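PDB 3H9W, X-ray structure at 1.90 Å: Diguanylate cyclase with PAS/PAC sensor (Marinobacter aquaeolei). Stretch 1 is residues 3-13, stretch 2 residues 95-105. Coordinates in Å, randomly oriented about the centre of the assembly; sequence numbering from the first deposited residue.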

ATOM      1  N   LYS A   3       9.193   3.780   5.891  1.00 33.37           N
ATOM      2  CA  LYS A   3      10.050   3.350   4.748  1.00 41.84           C
ATOM      3  C   LYS A   3       9.213   3.233   3.479  1.00 34.34           C
ATOM      4  O   LYS A   3       9.691   3.525   2.382  1.00 40.89           O
ATOM      5  CB  LYS A   3      10.718   2.002   5.056  1.00 41.69           C
ATOM      6  CG  LYS A   3       9.745   0.851   5.289  1.00 50.91           C
ATOM      7  CD  LYS A   3       9.894  -0.234   4.225  1.00 51.30           C
ATOM      8  CE  LYS A   3       8.969  -1.420   4.480  1.00 54.93           C
ATOM      9  NZ  LYS A   3       7.527  -1.065   4.372  1.00 46.73           N
ATOM     10  N   ALA A   4       7.965   2.800   3.632  1.00 30.69           N
ATOM     11  CA  ALA A   4       7.064   2.662   2.492  1.00 25.90           C
ATOM     12  C   ALA A   4       6.865   4.034   1.862  1.00 25.12           C
ATOM     13  O   ALA A   4       6.827   5.047   2.555  1.00 30.41           O
ATOM     14  CB  ALA A   4       5.730   2.099   2.942  1.00 28.54           C
ATOM     15  N   ILE A   5       6.746   4.066   0.542  1.00 28.11           N
ATOM     16  CA  ILE A   5       6.563   5.319  -0.166  1.00 20.69           C
ATOM     17  C   ILE A   5       5.175   5.367  -0.769  1.00 17.79           C
ATOM     18  O   ILE A   5       4.872   4.628  -1.707  1.00 18.90           O
ATOM     19  CB  ILE A   5       7.590   5.471  -1.304  1.00 21.31           C
ATOM     20  CG1 ILE A   5       9.007   5.346  -0.739  1.00 31.22           C
ATOM     21  CG2 ILE A   5       7.410   6.822  -1.980  1.00 25.58           C
ATOM     22  CD1 ILE A   5      10.061   5.080  -1.790  1.00 24.36           C
ATOM     23  N   PRO A   6       4.305   6.232  -0.231  1.00 19.79           N
ATOM     24  CA  PRO A   6       2.942   6.355  -0.743  1.00 17.92           C
ATOM     25  C   PRO A   6       2.914   7.173  -2.027  1.00 19.42           C
ATOM     26  O   PRO A   6       3.742   8.066  -2.220  1.00 19.71           O
ATOM     27  CB  PRO A   6       2.211   7.050   0.404  1.00 20.73           C
ATOM     28  CG  PRO A   6       3.273   7.971   0.943  1.00 22.08           C
ATOM     29  CD  PRO A   6       4.502   7.076   0.964  1.00 25.75           C
ATOM     30  N   TRP A   7       1.975   6.852  -2.909  1.00 17.94           N
ATOM     31  CA  TRP A   7       1.833   7.586  -4.161  1.00 22.45           C
ATOM     32  C   TRP A   7       0.435   7.384  -4.736  1.00 20.22           C
ATOM     33  O   TRP A   7      -0.280   6.449  -4.361  1.00 22.00           O
ATOM     34  CB  TRP A   7       2.879   7.132  -5.185  1.00 19.85           C
ATOM     35  CG  TRP A   7       2.794   5.683  -5.513  1.00 18.90           C
ATOM     36  CD1 TRP A   7       3.495   4.664  -4.932  1.00 14.29           C
ATOM     37  CD2 TRP A   7       1.902   5.074  -6.455  1.00 27.05           C
ATOM     38  NE1 TRP A   7       3.092   3.453  -5.455  1.00 21.14           N
ATOM     39  CE2 TRP A   7       2.115   3.678  -6.391  1.00 18.00           C
ATOM     40  CE3 TRP A   7       0.944   5.573  -7.350  1.00 20.51           C
ATOM     41  CZ2 TRP A   7       1.402   2.778  -7.177  1.00 17.74           C
ATOM     42  CZ3 TRP A   7       0.234   4.678  -8.134  1.00 25.38           C
ATOM     43  CH2 TRP A   7       0.469   3.290  -8.043  1.00 25.27           C
ATOM     44  N   LYS A   8       0.062   8.269  -5.652  1.00 20.28           N
ATOM     45  CA  LYS A   8      -1.230   8.220  -6.314  1.00 21.11           C
ATOM     46  C   LYS A   8      -1.061   8.805  -7.703  1.00 23.14           C
ATOM     47  O   LYS A   8      -0.318   9.776  -7.891  1.00 22.99           O
ATOM     48  CB  LYS A   8      -2.277   9.034  -5.554  1.00 29.36           C
ATOM     49  CG  LYS A   8      -3.661   8.994  -6.199  1.00 34.55           C
ATOM     50  CD  LYS A   8      -4.642   9.902  -5.475  1.00 39.86           C
ATOM     51  CE  LYS A   8      -6.044   9.788  -6.062  1.00 41.73           C
ATOM     52  NZ  LYS A   8      -7.009  10.664  -5.346  1.00 42.59           N
ATOM     53  N   ILE A   9      -1.745   8.202  -8.667  1.00 19.62           N
ATOM     54  CA  ILE A   9      -1.696   8.633 -10.061  1.00 24.24           C
ATOM     55  C   ILE A   9      -3.095   8.923 -10.595  1.00 27.90           C
ATOM     56  O   ILE A   9      -4.011   8.115 -10.430  1.00 30.91           O
ATOM     57  CB  ILE A   9      -1.076   7.543 -10.967  1.00 25.99           C
ATOM     58  CG1 ILE A   9       0.427   7.426 -10.710  1.00 24.49           C
ATOM     59  CG2 ILE A   9      -1.349   7.870 -12.437  1.00 25.29           C
ATOM     60  CD1 ILE A   9       1.238   8.526 -11.330  1.00 47.04           C
ATOM     61  N   ASN A  10      -3.253  10.075 -11.234  1.00 30.35           N
ATOM     62  CA  ASN A  10      -4.531  10.453 -11.833  1.00 28.47           C
ATOM     63  C   ASN A  10      -4.584   9.674 -13.141  1.00 26.89           C
ATOM     64  O   ASN A  10      -3.767   9.893 -14.028  1.00 26.53           O
ATOM     65  CB  ASN A  10      -4.557  11.964 -12.100  1.00 32.31           C
ATOM     66  CG  ASN A  10      -5.831  12.419 -12.789  1.00 42.94           C
ATOM     67  OD1 ASN A  10      -6.082  12.079 -13.943  1.00 51.20           O
ATOM     68  ND2 ASN A  10      -6.642  13.188 -12.077  1.00 43.03           N
ATOM     69  N   TRP A  11      -5.535   8.755 -13.250  1.00 27.72           N
ATOM     70  CA  TRP A  11      -5.668   7.916 -14.430  1.00 33.08           C
ATOM     71  C   TRP A  11      -5.840   8.683 -15.739  1.00 33.64           C
ATOM     72  O   TRP A  11      -5.228   8.338 -16.751  1.00 32.02           O
ATOM     73  CB  TRP A  11      -6.836   6.945 -14.242  1.00 32.81           C
ATOM     74  CG  TRP A  11      -7.035   6.007 -15.393  1.00 40.44           C
ATOM     75  CD1 TRP A  11      -8.088   5.989 -16.267  1.00 40.81           C
ATOM     76  CD2 TRP A  11      -6.162   4.945 -15.796  1.00 33.38           C
ATOM     77  NE1 TRP A  11      -7.923   4.980 -17.187  1.00 41.10           N
ATOM     78  CE2 TRP A  11      -6.748   4.326 -16.922  1.00 34.86           C
ATOM     79  CE3 TRP A  11      -4.939   4.457 -15.316  1.00 33.68           C
ATOM     80  CZ2 TRP A  11      -6.154   3.241 -17.575  1.00 36.27           C
ATOM     81  CZ3 TRP A  11      -4.348   3.378 -15.966  1.00 29.26           C
ATOM     82  CH2 TRP A  11      -4.957   2.783 -17.086  1.00 33.74           C
ATOM     83  N   GLN A  12      -6.660   9.727 -15.719  1.00 32.73           N
ATOM     84  CA  GLN A  12      -6.916  10.516 -16.923  1.00 36.61           C
ATOM     85  C   GLN A  12      -5.669  11.187 -17.489  1.00 37.39           C
ATOM     86  O   GLN A  12      -5.393  11.085 -18.682  1.00 39.87           O
ATOM     87  CB  GLN A  12      -7.981  11.576 -16.634  1.00 42.25           C
ATOM     88  CG  GLN A  12      -8.658  12.115 -17.881  1.00 58.20           C
ATOM     89  CD  GLN A  12      -9.215  11.002 -18.751  1.00 59.69           C
ATOM     90  OE1 GLN A  12      -9.951  10.133 -18.276  1.00 61.66           O
ATOM     91  NE2 GLN A  12      -8.872  11.025 -20.034  1.00 59.81           N
ATOM     92  N   THR A  13      -4.917  11.869 -16.635  1.00 35.05           N
ATOM     93  CA  THR A  13      -3.709  12.565 -17.067  1.00 31.46           C
ATOM     94  C   THR A  13      -2.450  11.716 -16.899  1.00 38.26           C
ATOM     95  O   THR A  13      -1.397  12.033 -17.460  1.00 33.89           O
ATOM     96  CB  THR A  13      -3.514  13.853 -16.267  1.00 37.02           C
ATOM     97  OG1 THR A  13      -3.302  13.525 -14.889  1.00 36.05           O
ATOM     98  CG2 THR A  13      -4.744  14.741 -16.378  1.00 37.42           C
ATOM     99  N   GLU A  95     -15.841   3.675 -13.934  1.00 35.52           N
ATOM    100  CA  GLU A  95     -14.646   3.770 -14.759  1.00 43.23           C
ATOM    101  C   GLU A  95     -13.400   4.033 -13.920  1.00 37.13           C
ATOM    102  O   GLU A  95     -13.471   4.672 -12.868  1.00 36.37           O
ATOM    103  CB  GLU A  95     -14.805   4.876 -15.802  1.00 43.84           C
ATOM    104  CG  GLU A  95     -16.009   4.694 -16.713  1.00 55.32           C
ATOM    105  CD  GLU A  95     -15.703   5.045 -18.158  1.00 62.60           C
ATOM    106  OE1 GLU A  95     -16.650   5.105 -18.973  1.00 61.99           O
ATOM    107  OE2 GLU A  95     -14.513   5.252 -18.481  1.00 65.86           O
ATOM    108  N   VAL A  96     -12.262   3.528 -14.388  1.00 33.96           N
ATOM    109  CA  VAL A  96     -10.989   3.712 -13.693  1.00 35.62           C
ATOM    110  C   VAL A  96     -10.732   5.205 -13.518  1.00 36.66           C
ATOM    111  O   VAL A  96     -10.745   5.966 -14.485  1.00 37.04           O
ATOM    112  CB  VAL A  96      -9.828   3.080 -14.490  1.00 35.72           C
ATOM    113  CG1 VAL A  96      -8.506   3.332 -13.779  1.00 35.40           C
ATOM    114  CG2 VAL A  96     -10.069   1.583 -14.647  1.00 30.29           C
ATOM    115  N   GLU A  97     -10.488   5.618 -12.281  1.00 35.20           N
ATOM    116  CA  GLU A  97     -10.267   7.022 -11.977  1.00 36.40           C
ATOM    117  C   GLU A  97      -8.853   7.334 -11.495  1.00 36.83           C
ATOM    118  O   GLU A  97      -8.302   8.391 -11.798  1.00 34.47           O
ATOM    119  CB  GLU A  97     -11.285   7.462 -10.927  1.00 39.95           C
ATOM    120  CG  GLU A  97     -11.149   8.886 -10.440  1.00 52.60           C
ATOM    121  CD  GLU A  97     -12.295   9.275  -9.530  1.00 59.64           C
ATOM    122  OE1 GLU A  97     -12.540   8.541  -8.548  1.00 55.92           O
ATOM    123  OE2 GLU A  97     -12.948  10.307  -9.797  1.00 62.78           O
ATOM    124  N   ALA A  98      -8.262   6.416 -10.743  1.00 31.05           N
ATOM    125  CA  ALA A  98      -6.925   6.651 -10.244  1.00 31.36           C
ATOM    126  C   ALA A  98      -6.257   5.375  -9.792  1.00 23.50           C
ATOM    127  O   ALA A  98      -6.885   4.319  -9.712  1.00 27.28           O
ATOM    128  CB  ALA A  98      -6.966   7.647  -9.098  1.00 24.99           C
ATOM    129  N   LEU A  99      -4.964   5.491  -9.511  1.00 23.83           N
ATOM    130  CA  LEU A  99      -4.154   4.382  -9.031  1.00 19.41           C
ATOM    131  C   LEU A  99      -3.523   4.883  -7.736  1.00 19.93           C
ATOM    132  O   LEU A  99      -2.970   5.981  -7.698  1.00 26.84           O
ATOM    133  CB  LEU A  99      -3.062   4.047 -10.050  1.00 21.17           C
ATOM    134  CG  LEU A  99      -3.520   3.692 -11.466  1.00 25.29           C
ATOM    135  CD1 LEU A  99      -2.301   3.515 -12.369  1.00 24.92           C
ATOM    136  CD2 LEU A  99      -4.360   2.418 -11.442  1.00 18.55           C
ATOM    137  N   ILE A 100      -3.614   4.088  -6.676  1.00 21.27           N
ATOM    138  CA  ILE A 100      -3.061   4.469  -5.381  1.00 24.91           C
ATOM    139  C   ILE A 100      -2.282   3.290  -4.815  1.00 21.76           C
ATOM    140  O   ILE A 100      -2.725   2.149  -4.909  1.00 23.49           O
ATOM    141  CB  ILE A 100      -4.175   4.814  -4.370  1.00 31.53           C
ATOM    142  CG1 ILE A 100      -5.033   3.570  -4.117  1.00 33.87           C
ATOM    143  CG2 ILE A 100      -5.053   5.921  -4.919  1.00 44.28           C
ATOM    144  CD1 ILE A 100      -5.844   3.619  -2.837  1.00 46.74           C
ATOM    145  N   GLY A 101      -1.133   3.556  -4.214  1.00 22.02           N
ATOM    146  CA  GLY A 101      -0.379   2.454  -3.663  1.00 22.79           C
ATOM    147  C   GLY A 101       0.868   2.858  -2.926  1.00 22.80           C
ATOM    148  O   GLY A 101       0.991   3.988  -2.448  1.00 22.48           O
ATOM    149  N   PHE A 102       1.803   1.921  -2.842  1.00 15.51           N
ATOM    150  CA  PHE A 102       3.062   2.154  -2.154  1.00 14.99           C
ATOM    151  C   PHE A 102       4.211   1.522  -2.923  1.00 15.34           C
ATOM    152  O   PHE A 102       4.030   0.526  -3.616  1.00 18.47           O
ATOM    153  CB  PHE A 102       3.052   1.493  -0.769  1.00 17.77           C
ATOM    154  CG  PHE A 102       2.118   2.121   0.224  1.00 20.04           C
ATOM    155  CD1 PHE A 102       2.489   3.256   0.922  1.00 24.18           C
ATOM    156  CD2 PHE A 102       0.882   1.543   0.493  1.00 32.08           C
ATOM    157  CE1 PHE A 102       1.638   3.814   1.888  1.00 30.46           C
ATOM    158  CE2 PHE A 102       0.023   2.091   1.454  1.00 29.46           C
ATOM    159  CZ  PHE A 102       0.410   3.227   2.147  1.00 29.32           C
HETATM  160  N   MSE A 103       5.392   2.112  -2.781  1.00 18.35           N
HETATM  161  CA  MSE A 103       6.606   1.564  -3.368  1.00 18.07           C
HETATM  162  C   MSE A 103       7.416   1.154  -2.150  1.00 20.97           C
HETATM  163  O   MSE A 103       7.504   1.902  -1.176  1.00 21.36           O
HETATM  164  CB  MSE A 103       7.365   2.612  -4.179  1.00 14.71           C
HETATM  165  CG  MSE A 103       6.913   2.712  -5.615  1.00 26.14           C
HETATM  166 SE   MSE A 103       7.583   4.321  -6.436  1.00 33.51          SE
HETATM  167  CE  MSE A 103       6.103   4.620  -7.627  1.00 22.45           C
ATOM    168  N   PHE A 104       7.995  -0.039  -2.209  1.00 18.35           N
ATOM    169  CA  PHE A 104       8.775  -0.577  -1.101  1.00 17.71           C
ATOM    170  C   PHE A 104      10.180  -0.953  -1.543  1.00 22.60           C
ATOM    171  O   PHE A 104      10.363  -1.534  -2.614  1.00 19.68           O
ATOM    172  CB  PHE A 104       8.111  -1.848  -0.572  1.00 19.39           C
ATOM    173  CG  PHE A 104       6.723  -1.644  -0.043  1.00 25.25           C
ATOM    174  CD1 PHE A 104       6.523  -1.182   1.253  1.00 30.08           C
ATOM    175  CD2 PHE A 104       5.612  -1.931  -0.835  1.00 23.66           C
ATOM    176  CE1 PHE A 104       5.234  -1.012   1.756  1.00 25.67           C
ATOM    177  CE2 PHE A 104       4.318  -1.764  -0.341  1.00 21.80           C
ATOM    178  CZ  PHE A 104       4.131  -1.304   0.957  1.00 23.31           C
ATOM    179  N   ASP A 105      11.162  -0.635  -0.706  1.00 21.75           N
ATOM    180  CA  ASP A 105      12.554  -0.984  -0.969  1.00 27.53           C
ATOM    181  C   ASP A 105      12.651  -2.455  -0.569  1.00 28.65           C
ATOM    182  O   ASP A 105      12.430  -2.794   0.597  1.00 22.10           O
ATOM    183  CB  ASP A 105      13.469  -0.126  -0.081  1.00 23.54           C
ATOM    184  CG  ASP A 105      14.922  -0.563  -0.116  1.00 25.71           C
ATOM    185  OD1 ASP A 105      15.265  -1.524  -0.836  1.00 23.46           O
ATOM    186  OD2 ASP A 105      15.740   0.072   0.591  1.00 28.20           O
TER
HETATM  187  O   HOH W   1      -9.086  10.171 -13.549  1.00 36.09           O

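Residues 5-10 and 96-105 pair as antiparallel strands, joined by a ladder of backbone hydrogen bonds. Ile-9 N donates to Leu-99 O (2.7 Å) and Leu-99 N to Ile-9 O (2.9 Å); Met-103 N to Ile-5 O (2.8 Å) and Ile-5 N to Met-103 O (2.9 Å) close a second ring, and Gly-101 N to Trp-7 O (3.0 Å) and Trp-7 N to Gly-101 O (3.1 Å) a third. Pro-6, which has no amide hydrogen to give, falls at a non-hydrogen-bonded position opposite Phe-102. Past the strand, Trp-11 N still reaches Glu-97 O (3.1 Å), and a water bridges that same oxygen (2.6 Å) to Gln-12 N (3.3 Å).

The indole of Trp-7, chi1 p, folds across Gly-101, whose CA lies 4.2 Å from the five-membered ring centroid; a CB there would come within about 3.1 Å of Trp-7 CZ2. Selenomethionine Met-103 covers the opposite face, CE 3.9 Å from that centroid. Ile-5, Ile-9 and Leu-99 share this greasy side. On the other side Pro-6 CB meets Phe-102 CE1 (3.6 Å), and the extended aliphatic chain of Lys-8 lies along Ile-100 (CG to CG2, 3.6 Å). At one end, Val-96 CG1 sits over the Trp-11 five-membered ring, 3.4 Å from its centroid; at the other, Ala-4 CB packs against Phe-104 CE1 (3.4 Å). Together the stretches bury 946 Å².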